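Local atomic coordinates of sucrose 6(F)-phosphate phosphorylase (Thermoanaerobacterium thermosaccharolyticum DSM 571, PDB entry 6S9V), a protein that is a phosphorylase of the alpha-amylase type, built around a TIM-barrel catalytic domain. Residues 26-30 with 391-395; 148-154 with 166-172; 446-450 with 472-476; 253-257 with 316-321. The contacts are given in a common frame with arbitrary orientation. Residues are numbered along the deposited sequence.

Contact 1 of 4, residues 26-30 with 391-395; sequences YPDSL and VYYVG
The closing seam of the TIM barrel lies here: the loop leaving the first barrel strand, residues 26-30, meets the C-terminal end of the eighth, residues 391-395. Strand geometry ends at Tyr392, at the N-cap position of the short helix begun by Tyr393. The nearest CA atoms, of Leu30 and Tyr393, are 8.0 Å apart, so side chains fill the gap. Tyr393 (chi1 p, 73°) has the largest buried share, 100 of 225 Å², its ring directed into the loop. Ser29 (chi1 p) places OG over one face of that ring, 3.3 Å from Tyr393 CZ, while making its hydrogen bond to Thr25. Leu30 CD1 packs 4.0 Å from Tyr393 CB. Tyr26, chi1 m, presents its ring edge to two hydroxyls, which are hydrogen-bonded to the loop carbonyls of Asn416 (from Tyr392) and His418 (from Tyr393). All five touching residues are buried. The Tyr26 ring stands with CD2 3.9 Å from Tyr393 CE1 and 3.8 Å from Tyr393 OH, and with CE2 3.6 Å from Tyr392 OH.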
loop_
_atom_site.group_PDB
_atom_site.type_symbol
_atom_site.label_atom_id
_atom_site.label_comp_id
_atom_site.label_asym_id
_atom_site.label_seq_id
_atom_site.Cartn_x
_atom_site.Cartn_y
_atom_site.Cartn_z
ATOM N N TYR A 26 -6.217 -7.991 5.275
ATOM C CA TYR A 26 -6.453 -9.110 4.391
ATOM C C TYR A 26 -7.896 -9.566 4.558
ATOM O O TYR A 26 -8.529 -9.306 5.589
ATOM C CB TYR A 26 -5.489 -10.258 4.683
ATOM C CG TYR A 26 -4.093 -10.020 4.167
ATOM C CD1 TYR A 26 -3.792 -10.203 2.821
ATOM C CD2 TYR A 26 -3.071 -9.611 5.018
ATOM C CE1 TYR A 26 -2.516 -9.993 2.335
ATOM C CE2 TYR A 26 -1.792 -9.391 4.534
ATOM C CZ TYR A 26 -1.524 -9.583 3.196
ATOM O OH TYR A 26 -0.257 -9.384 2.704
ATOM N N PRO A 27 -8.455 -10.208 3.532
ATOM C CA PRO A 27 -9.841 -10.682 3.640
ATOM C C PRO A 27 -10.029 -11.726 4.713
ATOM O O PRO A 27 -11.160 -11.915 5.182
ATOM C CB PRO A 27 -10.131 -11.257 2.245
ATOM C CG PRO A 27 -8.795 -11.552 1.662
ATOM C CD PRO A 27 -7.855 -10.520 2.222
ATOM N N ASP A 28 -8.958 -12.408 5.123
ATOM C CA ASP A 28 -9.062 -13.500 6.074
ATOM C C ASP A 28 -8.332 -13.242 7.385
ATOM O O ASP A 28 -8.371 -14.103 8.272
ATOM C CB ASP A 28 -8.531 -14.797 5.443
ATOM C CG ASP A 28 -7.113 -14.651 4.894
ATOM O OD1 ASP A 28 -6.731 -13.537 4.477
ATOM O OD2 ASP A 28 -6.375 -15.658 4.883
ATOM N N SER A 29 -7.690 -12.086 7.549
ATOM C CA SER A 29 -6.827 -11.865 8.702
ATOM C C SER A 29 -7.556 -11.338 9.933
ATOM O O SER A 29 -6.939 -11.251 11.003
ATOM C CB SER A 29 -5.690 -10.906 8.337
ATOM O OG SER A 29 -6.188 -9.645 7.902
ATOM N N LEU A 30 -8.841 -11.007 9.828
ATOM C CA LEU A 30 -9.659 -10.637 10.984
ATOM C C LEU A 30 -10.826 -11.631 11.083
ATOM O O LEU A 30 -11.966 -11.335 10.712
ATOM C CB LEU A 30 -10.139 -9.164 10.862
ATOM C CG LEU A 30 -9.016 -8.130 11.034
ATOM C CD1 LEU A 30 -9.482 -6.723 10.687
ATOM C CD2 LEU A 30 -8.449 -8.169 12.450
ATOM N N VAL A 391 -4.817 2.757 8.609
ATOM C CA VAL A 391 -4.278 1.972 9.717
ATOM C C VAL A 391 -4.311 0.503 9.312
ATOM O O VAL A 391 -5.379 -0.042 8.997
ATOM C CB VAL A 391 -5.064 2.192 11.021
ATOM C CG1 VAL A 391 -4.567 1.250 12.125
ATOM C CG2 VAL A 391 -4.940 3.643 11.476
ATOM N N TYR A 392 -3.142 -0.127 9.303
ATOM C CA TYR A 392 -3.052 -1.555 9.010
ATOM C C TYR A 392 -3.547 -2.367 10.203
ATOM O O TYR A 392 -3.344 -1.986 11.359
ATOM C CB TYR A 392 -1.604 -1.883 8.659
ATOM C CG TYR A 392 -1.298 -3.288 8.212
ATOM C CD1 TYR A 392 -1.824 -3.804 7.039
ATOM C CD2 TYR A 392 -0.435 -4.085 8.950
ATOM C CE1 TYR A 392 -1.509 -5.080 6.617
ATOM C CE2 TYR A 392 -0.115 -5.363 8.538
ATOM C CZ TYR A 392 -0.649 -5.850 7.375
ATOM O OH TYR A 392 -0.332 -7.115 6.968
ATOM N N TYR A 393 -4.200 -3.504 9.917
ATOM C CA TYR A 393 -4.918 -4.231 10.964
ATOM C C TYR A 393 -3.983 -4.705 12.072
ATOM O O TYR A 393 -4.372 -4.733 13.246
ATOM C CB TYR A 393 -5.684 -5.417 10.368
ATOM C CG TYR A 393 -4.821 -6.589 9.940
ATOM C CD1 TYR A 393 -4.126 -6.551 8.743
ATOM C CD2 TYR A 393 -4.704 -7.730 10.734
ATOM C CE1 TYR A 393 -3.339 -7.608 8.338
ATOM C CE2 TYR A 393 -3.909 -8.790 10.339
ATOM C CZ TYR A 393 -3.232 -8.722 9.138
ATOM O OH TYR A 393 -2.443 -9.765 8.718
ATOM N N VAL A 394 -2.749 -5.083 11.734
ATOM C CA VAL A 394 -1.822 -5.513 12.780
ATOM C C VAL A 394 -1.524 -4.356 13.725
ATOM O O VAL A 394 -1.522 -4.520 14.952
ATOM C CB VAL A 394 -0.532 -6.089 12.164
ATOM C CG1 VAL A 394 0.505 -6.410 13.273
ATOM C CG2 VAL A 394 -0.846 -7.328 11.347
ATOM N N GLY A 395 -1.271 -3.167 13.169
ATOM C CA GLY A 395 -1.025 -1.999 13.997
ATOM C C GLY A 395 -2.247 -1.560 14.776
ATOM O O GLY A 395 -2.123 -1.056 15.896
#

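Contact 2 of 4, residues 148-154 with 166-172; sequences RRTLPYS and KVWTTFG. With SO4 (sulfate ion), chain D.
This is the open end of an antiparallel beta hairpin, strands 153-157 and 164-168, together with the loops that flank it on the rim of the catalytic domain. Ser154 and Val167 form a hydrogen-bonded pair, Ser154 N to Val167 O and Val167 N to Ser154 O both 3.0 Å; Tyr153 and Trp168 are the adjacent non-hydrogen-bonded pair, CA atoms 4.1 Å apart. Thr169 N continues the ladder to Pro152 O at 2.8 Å. That carbonyl also lies over one face of the Trp168 indole, whose CZ2 is 3.5 Å from Pro152 CG. Ser154 OG and Thr169 OG1 share a hydrogen bond of 2.8 Å. Beyond the strands, Arg149 (chi1 p) bridges the loops: NE donates to Gly172 O at 3.0 Å and NH1 to Leu151 O at 2.7 Å. Gly172, at phi 145°, adopts a backbone suited to glycine. One water joins Arg148 N to Thr170 O, each 2.7 Å away. Arg148 NE and NH2 reach sulfate O2 at 3.0 and 2.9 Å, and Tyr215 and His358 also bind this ion, probably from the crystallisation liquor. Strand 179-181 packs against Val167, Thr169 and Phe171, while helix 139-142 covers Pro152 and Trp168 through Ile142.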
loop_
_atom_site.group_PDB
_atom_site.type_symbol
_atom_site.label_atom_id
_atom_site.label_comp_id
_atom_site.label_asym_id
_atom_site.label_seq_id
_atom_site.Cartn_x
_atom_site.Cartn_y
_atom_site.Cartn_z
ATOM N N ARG A 148 13.380 -7.897 -10.069
ATOM C CA ARG A 148 12.741 -8.275 -8.816
ATOM C C ARG A 148 12.789 -9.777 -8.590
ATOM O O ARG A 148 12.180 -10.273 -7.634
ATOM C CB ARG A 148 11.292 -7.786 -8.796
ATOM C CG ARG A 148 11.108 -6.371 -9.316
ATOM C CD ARG A 148 11.976 -5.349 -8.589
ATOM N NE ARG A 148 11.639 -5.241 -7.172
ATOM C CZ ARG A 148 12.482 -5.473 -6.168
ATOM N NH1 ARG A 148 13.744 -5.821 -6.398
ATOM N NH2 ARG A 148 12.060 -5.341 -4.917
ATOM N N ARG A 149 13.445 -10.508 -9.486
ATOM C CA ARG A 149 13.770 -11.918 -9.322
ATOM C C ARG A 149 14.960 -12.182 -10.236
ATOM O O ARG A 149 15.357 -11.321 -11.025
ATOM C CB ARG A 149 12.577 -12.821 -9.641
ATOM C CG ARG A 149 12.248 -12.924 -11.108
ATOM C CD ARG A 149 10.796 -13.346 -11.341
ATOM N NE ARG A 149 10.555 -14.767 -11.111
ATOM C CZ ARG A 149 10.785 -15.730 -12.000
ATOM N NH1 ARG A 149 11.290 -15.448 -13.193
ATOM N NH2 ARG A 149 10.502 -16.986 -11.693
ATOM N N THR A 150 15.541 -13.376 -10.111
ATOM C CA THR A 150 16.813 -13.645 -10.776
ATOM C C THR A 150 16.737 -13.366 -12.273
ATOM O O THR A 150 17.643 -12.755 -12.850
ATOM C CB THR A 150 17.241 -15.092 -10.524
ATOM O OG1 THR A 150 17.267 -15.339 -9.114
ATOM C CG2 THR A 150 18.611 -15.329 -11.097
ATOM N N LEU A 151 15.677 -13.837 -12.924
ATOM C CA LEU A 151 15.436 -13.548 -14.328
ATOM C C LEU A 151 14.020 -13.014 -14.483
ATOM O O LEU A 151 13.090 -13.549 -13.867
ATOM C CB LEU A 151 15.610 -14.794 -15.201
ATOM C CG LEU A 151 17.027 -15.363 -15.296
ATOM C CD1 LEU A 151 17.000 -16.688 -16.050
ATOM C CD2 LEU A 151 17.960 -14.371 -15.972
ATOM N N PRO A 152 13.816 -11.977 -15.314
ATOM C CA PRO A 152 12.479 -11.381 -15.423
ATOM C C PRO A 152 11.567 -12.110 -16.396
ATOM O O PRO A 152 10.653 -11.502 -16.959
ATOM C CB PRO A 152 12.781 -9.957 -15.911
ATOM C CG PRO A 152 14.005 -10.142 -16.780
ATOM C CD PRO A 152 14.820 -11.227 -16.099
ATOM N N TYR A 153 11.790 -13.407 -16.589
ATOM C CA TYR A 153 10.957 -14.203 -17.476
ATOM C C TYR A 153 10.955 -15.646 -16.992
ATOM O O TYR A 153 11.773 -16.053 -16.159
ATOM C CB TYR A 153 11.425 -14.117 -18.938
ATOM C CG TYR A 153 12.886 -14.419 -19.141
ATOM C CD1 TYR A 153 13.339 -15.726 -19.217
ATOM C CD2 TYR A 153 13.809 -13.395 -19.270
ATOM C CE1 TYR A 153 14.680 -16.005 -19.401
ATOM C CE2 TYR A 153 15.148 -13.661 -19.457
ATOM C CZ TYR A 153 15.577 -14.967 -19.524
ATOM O OH TYR A 153 16.913 -15.235 -19.707
ATOM N N SER A 154 10.010 -16.413 -17.530
ATOM C CA SER A 154 9.819 -17.810 -17.180
ATOM C C SER A 154 9.548 -18.600 -18.453
ATOM O O SER A 154 9.001 -18.070 -19.427
ATOM C CB SER A 154 8.654 -17.997 -16.196
ATOM O OG SER A 154 8.920 -17.386 -14.943
ATOM N N LYS A 166 9.166 -18.602 -23.717
ATOM C CA LYS A 166 9.446 -17.695 -22.617
ATOM C C LYS A 166 8.474 -16.529 -22.659
ATOM O O LYS A 166 8.169 -16.001 -23.732
ATOM C CB LYS A 166 10.882 -17.176 -22.698
ATOM C CG LYS A 166 11.930 -18.239 -22.451
ATOM C CD LYS A 166 13.331 -17.651 -22.506
ATOM C CE LYS A 166 14.357 -18.626 -21.955
ATOM N NZ LYS A 166 14.727 -19.653 -22.951
ATOM N N VAL A 167 7.955 -16.160 -21.487
ATOM C CA VAL A 167 7.115 -14.982 -21.337
ATOM C C VAL A 167 7.635 -14.183 -20.151
ATOM O O VAL A 167 8.229 -14.730 -19.215
ATOM C CB VAL A 167 5.617 -15.317 -21.142
ATOM C CG1 VAL A 167 5.088 -16.089 -22.337
ATOM C CG2 VAL A 167 5.409 -16.087 -19.856
ATOM N N TRP A 168 7.400 -12.879 -20.192
ATOM C CA TRP A 168 7.894 -11.995 -19.149
ATOM C C TRP A 168 7.170 -12.258 -17.834
ATOM O O TRP A 168 5.938 -12.359 -17.788
ATOM C CB TRP A 168 7.718 -10.541 -19.587
ATOM C CG TRP A 168 8.754 -9.617 -19.046
ATOM C CD1 TRP A 168 8.633 -8.761 -17.988
ATOM C CD2 TRP A 168 10.098 -9.488 -19.518
ATOM N NE1 TRP A 168 9.817 -8.086 -17.789
ATOM C CE2 TRP A 168 10.732 -8.520 -18.714
ATOM C CE3 TRP A 168 10.824 -10.094 -20.548
ATOM C CZ2 TRP A 168 12.059 -8.137 -18.913
ATOM C CZ3 TRP A 168 12.145 -9.713 -20.744
ATOM C CH2 TRP A 168 12.746 -8.745 -19.927
ATOM N N THR A 169 7.951 -12.364 -16.755
ATOM C CA THR A 169 7.414 -12.543 -15.405
ATOM C C THR A 169 8.308 -11.712 -14.486
ATOM O O THR A 169 9.388 -12.165 -14.095
ATOM C CB THR A 169 7.376 -14.012 -14.987
ATOM O OG1 THR A 169 8.698 -14.572 -14.997
ATOM C CG2 THR A 169 6.494 -14.809 -15.946
ATOM N N THR A 170 7.863 -10.490 -14.174
ATOM C CA THR A 170 8.645 -9.596 -13.326
ATOM C C THR A 170 8.809 -10.162 -11.923
ATOM O O THR A 170 9.879 -10.039 -11.319
ATOM C CB THR A 170 7.973 -8.221 -13.259
ATOM O OG1 THR A 170 8.011 -7.600 -14.547
ATOM C CG2 THR A 170 8.661 -7.322 -12.242
ATOM N N PHE A 171 7.750 -10.758 -11.380
ATOM C CA PHE A 171 7.721 -11.263 -10.019
ATOM C C PHE A 171 7.506 -12.771 -10.015
ATOM O O PHE A 171 7.013 -13.354 -10.982
ATOM C CB PHE A 171 6.598 -10.605 -9.207
ATOM C CG PHE A 171 6.676 -9.118 -9.162
ATOM C CD1 PHE A 171 7.548 -8.496 -8.295
ATOM C CD2 PHE A 171 5.878 -8.336 -9.991
ATOM C CE1 PHE A 171 7.618 -7.122 -8.231
ATOM C CE2 PHE A 171 5.953 -6.959 -9.941
ATOM C CZ PHE A 171 6.833 -6.351 -9.067
ATOM N N GLY A 172 7.848 -13.392 -8.898
ATOM C CA GLY A 172 7.557 -14.798 -8.711
ATOM C C GLY A 172 8.640 -15.494 -7.929
ATOM O O GLY A 172 9.797 -15.529 -8.350
HETATM S S SO4 D . 8.355 -3.458 -5.252
HETATM O O1 SO4 D . 8.636 -2.361 -6.188
HETATM O O2 SO4 D . 9.312 -4.545 -5.425
HETATM O O3 SO4 D . 8.442 -2.934 -3.894
HETATM O O4 SO4 D . 7.020 -3.991 -5.497
HETATM O O HOH W 1 12.240 -9.011 -12.281
HETATM O O HOH W 2 9.230 -11.897 -7.033
#

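Contact 3 of 4, residues 446-450 with 472-476; sequences EYEAF and DKRCS
A cysteine sulfur seated on an aromatic face marks this contact: Cys475 SG lies 4.0 Å from the Phe450 ring centroid, 22° off the ring normal, and 3.7 Å from Phe450 CZ. The same SG is 4.9 Å from the centroid of the Tyr447 ring, there in an oblique sulfur-aromatic approach. Cys475 takes chi1 p (56°) in the extended start of strand 473-480, with CB directed toward the 446-450 segment. Across from it the chain leaves helical angles at Tyr447 (phi/psi -80/127) and enters a 3-10 turn at residues 448-450. Ala449 comes closest in backbone terms, its CA 5.3 Å from that of Arg474; its methyl CB sits 3.9 Å from Cys475 SG and 4.0 Å from Lys473 O. Tyr447, chi1 t, lays its ring along the strand, CE2 3.7 Å from Cys475 CB, so that OH accepts a hydrogen bond of 3.0 Å from Arg474 N while also bonding the carbonyl of Ile491. Lys473 contributes its aliphatic part, CB 3.6 Å from Tyr447 OH, and its CE is 4.0 Å from Glu448 OE1. The contact thus packs the exit of helix 432-446 onto the C-terminal antiparallel sheet, where strand 473-480 runs between strands 463-470 and 485-491; Phe443 of that helix, Trp468 of the former strand and Ile488 and Tyr490 of the latter also touch Cys475.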
loop_
_atom_site.group_PDB
_atom_site.type_symbol
_atom_site.label_atom_id
_atom_site.label_comp_id
_atom_site.label_asym_id
_atom_site.label_seq_id
_atom_site.Cartn_x
_atom_site.Cartn_y
_atom_site.Cartn_z
ATOM N N GLU A 446 -14.050 12.467 14.130
ATOM C CA GLU A 446 -15.165 13.267 14.616
ATOM C C GLU A 446 -14.864 14.757 14.644
ATOM O O GLU A 446 -15.762 15.566 14.388
ATOM C CB GLU A 446 -15.566 12.839 16.038
ATOM C CG GLU A 446 -16.158 11.440 16.172
ATOM C CD GLU A 446 -16.254 10.984 17.628
ATOM O OE1 GLU A 446 -15.720 11.694 18.505
ATOM O OE2 GLU A 446 -16.867 9.926 17.901
ATOM N N TYR A 447 -13.633 15.156 14.943
ATOM C CA TYR A 447 -13.373 16.567 15.178
ATOM C C TYR A 447 -13.244 17.314 13.857
ATOM O O TYR A 447 -12.434 16.955 13.001
ATOM C CB TYR A 447 -12.131 16.763 16.037
ATOM C CG TYR A 447 -12.132 18.148 16.646
ATOM C CD1 TYR A 447 -13.070 18.500 17.611
ATOM C CD2 TYR A 447 -11.242 19.114 16.216
ATOM C CE1 TYR A 447 -13.096 19.778 18.151
ATOM C CE2 TYR A 447 -11.258 20.384 16.751
ATOM C CZ TYR A 447 -12.181 20.712 17.712
ATOM O OH TYR A 447 -12.191 21.983 18.221
ATOM N N GLU A 448 -14.022 18.382 13.716
ATOM C CA GLU A 448 -14.224 19.008 12.415
ATOM C C GLU A 448 -13.003 19.767 11.908
ATOM O O GLU A 448 -12.909 20.018 10.698
ATOM C CB GLU A 448 -15.434 19.941 12.506
ATOM C CG GLU A 448 -16.745 19.236 12.887
ATOM C CD GLU A 448 -16.948 19.027 14.400
ATOM O OE1 GLU A 448 -15.970 19.106 15.186
ATOM O OE2 GLU A 448 -18.111 18.783 14.802
ATOM N N ALA A 449 -12.061 20.122 12.786
ATOM C CA ALA A 449 -10.929 20.945 12.371
ATOM C C ALA A 449 -10.054 20.248 11.336
ATOM O O ALA A 449 -9.391 20.920 10.532
ATOM C CB ALA A 449 -10.084 21.333 13.589
ATOM N N PHE A 450 -10.008 18.914 11.347
ATOM C CA PHE A 450 -9.167 18.204 10.387
ATOM C C PHE A 450 -9.620 18.430 8.954
ATOM O O PHE A 450 -8.863 18.148 8.022
ATOM C CB PHE A 450 -9.162 16.705 10.688
ATOM C CG PHE A 450 -8.481 16.358 11.972
ATOM C CD1 PHE A 450 -7.100 16.434 12.084
ATOM C CD2 PHE A 450 -9.217 15.952 13.071
ATOM C CE1 PHE A 450 -6.468 16.112 13.271
ATOM C CE2 PHE A 450 -8.583 15.622 14.261
ATOM C CZ PHE A 450 -7.212 15.710 14.360
ATOM N N ASP A 472 -14.971 27.769 14.324
ATOM C CA ASP A 472 -14.621 27.925 15.727
ATOM C C ASP A 472 -13.936 26.691 16.286
ATOM O O ASP A 472 -13.602 26.668 17.476
ATOM C CB ASP A 472 -15.878 28.240 16.549
ATOM C CG ASP A 472 -16.955 27.180 16.400
ATOM O OD1 ASP A 472 -16.936 26.438 15.397
ATOM O OD2 ASP A 472 -17.831 27.095 17.286
ATOM N N LYS A 473 -13.713 25.671 15.462
ATOM C CA LYS A 473 -13.052 24.456 15.907
ATOM C C LYS A 473 -11.558 24.557 15.625
ATOM O O LYS A 473 -11.140 25.051 14.573
ATOM C CB LYS A 473 -13.629 23.231 15.193
ATOM C CG LYS A 473 -15.155 23.135 15.199
ATOM C CD LYS A 473 -15.745 22.984 16.591
ATOM C CE LYS A 473 -17.226 22.619 16.513
ATOM N NZ LYS A 473 -17.903 22.647 17.840
ATOM N N ARG A 474 -10.755 24.072 16.562
ATOM C CA ARG A 474 -9.313 24.063 16.385
ATOM C C ARG A 474 -8.770 22.968 17.286
ATOM O O ARG A 474 -9.231 22.822 18.421
ATOM C CB ARG A 474 -8.698 25.418 16.734
ATOM C CG ARG A 474 -7.190 25.465 16.640
ATOM C CD ARG A 474 -6.664 26.802 17.124
ATOM N NE ARG A 474 -6.950 27.012 18.539
ATOM C CZ ARG A 474 -6.195 26.535 19.525
ATOM N NH1 ARG A 474 -5.109 25.826 19.247
ATOM N NH2 ARG A 474 -6.524 26.767 20.788
ATOM N N CYS A 475 -7.814 22.200 16.780
ATOM C CA CYS A 475 -7.124 21.206 17.595
ATOM C C CYS A 475 -5.628 21.296 17.346
ATOM O O CYS A 475 -5.187 21.377 16.194
ATOM C CB CYS A 475 -7.633 19.782 17.316
ATOM S SG CYS A 475 -7.570 19.191 15.617
ATOM N N SER A 476 -4.855 21.305 18.432
ATOM C CA SER A 476 -3.409 21.499 18.387
ATOM C C SER A 476 -2.744 20.305 19.057
ATOM O O SER A 476 -2.927 20.081 20.257
ATOM C CB SER A 476 -3.004 22.800 19.077
ATOM O OG SER A 476 -3.631 23.901 18.449
#

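Contact 4 of 4, residues 253-257 with 316-321; sequences VHSQF and PDLDGL
Val253, just past the fifth barrel strand, contributes mainly its carbonyl: Val253 O takes a water hydrogen bond of 2.8 Å, and the same water lies 2.9 Å from Ser255 N and 2.7 Å from Asp317 OD2. His254, chi1 m, donates from ND1 to Asp317 OD2 at 2.8 Å, the carboxylate oxygen lying near the ring plane; Phe273 stacks on the imidazole. Ser255 turns its CB away and offers backbone, its CA 3.5 Å from Pro316 CG and its O 3.2 Å from Asp317 CA in a CA-H...O contact. Gln256 brings its CA within 4.9 Å of Asp317 CA and occupies the N-cap position of helix 257-265. Phe257 opens that helix, CD2 3.6 Å from Leu321 CD2; a water accepts from Phe257 N at 2.8 Å and donates to Asp317 O and Asp319 O, each 2.7 Å. The facing segment opens at Pro316, after a cis peptide, with a type I turn closed by Asp319 N to Pro316 O, 2.9 Å. Apolar packing, one direct hydrogen bond and water bridges join the loops, and the ND1 bond is consistent with a set orientation of the His254 side chain, which lies about 4 Å from a bound sulfate.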
loop_
_atom_site.group_PDB
_atom_site.type_symbol
_atom_site.label_atom_id
_atom_site.label_comp_id
_atom_site.label_asym_id
_atom_site.label_seq_id
_atom_site.Cartn_x
_atom_site.Cartn_y
_atom_site.Cartn_z
ATOM N N VAL A 253 3.723 3.259 -6.071
ATOM C CA VAL A 253 5.014 3.416 -6.728
ATOM C C VAL A 253 6.055 3.599 -5.630
ATOM O O VAL A 253 6.020 4.595 -4.899
ATOM C CB VAL A 253 5.040 4.609 -7.697
ATOM C CG1 VAL A 253 6.427 4.803 -8.327
ATOM C CG2 VAL A 253 3.994 4.426 -8.786
ATOM N N HIS A 254 6.964 2.637 -5.505
ATOM C CA HIS A 254 8.148 2.779 -4.667
ATOM C C HIS A 254 9.261 3.317 -5.560
ATOM O O HIS A 254 9.793 2.592 -6.405
ATOM C CB HIS A 254 8.529 1.447 -4.037
ATOM C CG HIS A 254 7.557 0.981 -3.000
ATOM N ND1 HIS A 254 7.393 1.628 -1.796
ATOM C CD2 HIS A 254 6.672 -0.043 -3.003
ATOM C CE1 HIS A 254 6.473 1.000 -1.085
ATOM N NE2 HIS A 254 6.023 -0.020 -1.793
ATOM N N SER A 255 9.610 4.587 -5.382
ATOM C CA SER A 255 10.611 5.218 -6.230
ATOM C C SER A 255 11.199 6.414 -5.492
ATOM O O SER A 255 10.790 6.746 -4.378
ATOM C CB SER A 255 10.008 5.647 -7.572
ATOM O OG SER A 255 10.993 6.251 -8.392
ATOM N N GLN A 256 12.162 7.069 -6.135
ATOM C CA GLN A 256 12.683 8.320 -5.608
ATOM C C GLN A 256 11.556 9.343 -5.548
ATOM O O GLN A 256 10.582 9.262 -6.298
ATOM C CB GLN A 256 13.827 8.839 -6.480
ATOM C CG GLN A 256 15.009 7.897 -6.599
ATOM C CD GLN A 256 16.121 8.466 -7.461
ATOM O OE1 GLN A 256 15.909 9.407 -8.228
ATOM N NE2 GLN A 256 17.317 7.895 -7.343
ATOM N N PHE A 257 11.688 10.308 -4.632
ATOM C CA PHE A 257 10.560 11.179 -4.319
ATOM C C PHE A 257 10.149 12.027 -5.519
ATOM O O PHE A 257 8.977 12.403 -5.635
ATOM C CB PHE A 257 10.892 12.058 -3.106
ATOM C CG PHE A 257 11.777 13.224 -3.416
ATOM C CD1 PHE A 257 11.241 14.425 -3.849
ATOM C CD2 PHE A 257 13.150 13.130 -3.256
ATOM C CE1 PHE A 257 12.059 15.497 -4.135
ATOM C CE2 PHE A 257 13.971 14.204 -3.535
ATOM C CZ PHE A 257 13.426 15.387 -3.974
ATOM N N PRO A 316 14.085 2.645 -2.842
ATOM C CA PRO A 316 14.535 3.979 -3.260
ATOM C C PRO A 316 13.734 5.135 -2.665
ATOM O O PRO A 316 14.050 6.293 -2.956
ATOM C CB PRO A 316 14.343 3.936 -4.781
ATOM C CG PRO A 316 13.101 3.090 -4.937
ATOM C CD PRO A 316 13.212 2.020 -3.859
ATOM N N ASP A 317 12.726 4.824 -1.843
ATOM C CA ASP A 317 11.730 5.823 -1.451
ATOM C C ASP A 317 12.358 7.018 -0.741
ATOM O O ASP A 317 11.874 8.156 -0.869
ATOM C CB ASP A 317 10.674 5.175 -0.559
ATOM C CG ASP A 317 10.028 3.964 -1.207
ATOM O OD1 ASP A 317 10.753 2.982 -1.474
ATOM O OD2 ASP A 317 8.805 4.005 -1.468
ATOM N N LEU A 318 13.399 6.775 0.050
ATOM C CA LEU A 318 14.081 7.813 0.808
ATOM C C LEU A 318 15.396 8.251 0.162
ATOM O O LEU A 318 16.150 9.013 0.780
ATOM C CB LEU A 318 14.345 7.328 2.239
ATOM C CG LEU A 318 13.178 7.259 3.229
ATOM C CD1 LEU A 318 12.781 8.662 3.667
ATOM C CD2 LEU A 318 11.968 6.536 2.708
ATOM N N ASP A 319 15.675 7.810 -1.069
ATOM C CA ASP A 319 16.902 8.208 -1.755
ATOM C C ASP A 319 16.994 9.726 -1.842
ATOM O O ASP A 319 16.033 10.395 -2.240
ATOM C CB ASP A 319 16.957 7.625 -3.167
ATOM C CG ASP A 319 17.305 6.145 -3.196
ATOM O OD1 ASP A 319 17.536 5.542 -2.130
ATOM O OD2 ASP A 319 17.338 5.587 -4.312
ATOM N N GLY A 320 18.157 10.267 -1.479
ATOM C CA GLY A 320 18.373 11.694 -1.517
ATOM C C GLY A 320 17.780 12.460 -0.358
ATOM O O GLY A 320 17.955 13.685 -0.294
ATOM N N LEU A 321 17.064 11.784 0.548
ATOM C CA LEU A 321 16.467 12.413 1.712
ATOM C C LEU A 321 17.149 12.034 3.017
ATOM O O LEU A 321 17.015 12.767 3.998
ATOM C CB LEU A 321 14.981 12.038 1.825
ATOM C CG LEU A 321 14.155 12.299 0.563
ATOM C CD1 LEU A 321 12.717 11.877 0.802
ATOM C CD2 LEU A 321 14.251 13.739 0.144
HETATM O O HOH W 3 7.986 5.802 -3.325
HETATM O O HOH W 4 9.380 8.436 -2.323
HETATM O O HOH W 5 13.400 9.795 -2.447
#

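Overall arrangement
From the N terminus, residues 26-30 follow the first barrel strand and wait 361 residues for 391-395, so contact 1 closes a long loop containing almost the whole barrel. Nested within it, in series, are contact 2, which closes a hairpin excursion, and contact 4, which joins the loop after the fifth barrel strand to a later loop before helix 324-336. Contact 3 follows after contact 1 has closed and ties the end of helix 432-446 to the C-terminal sheet. None cross and none touch. Contacts 2 and 4 come nearest, about 8 Å between closest atoms; contacts 2 and 3, with centres 50 Å apart, lie on opposite sides of the chain's centre.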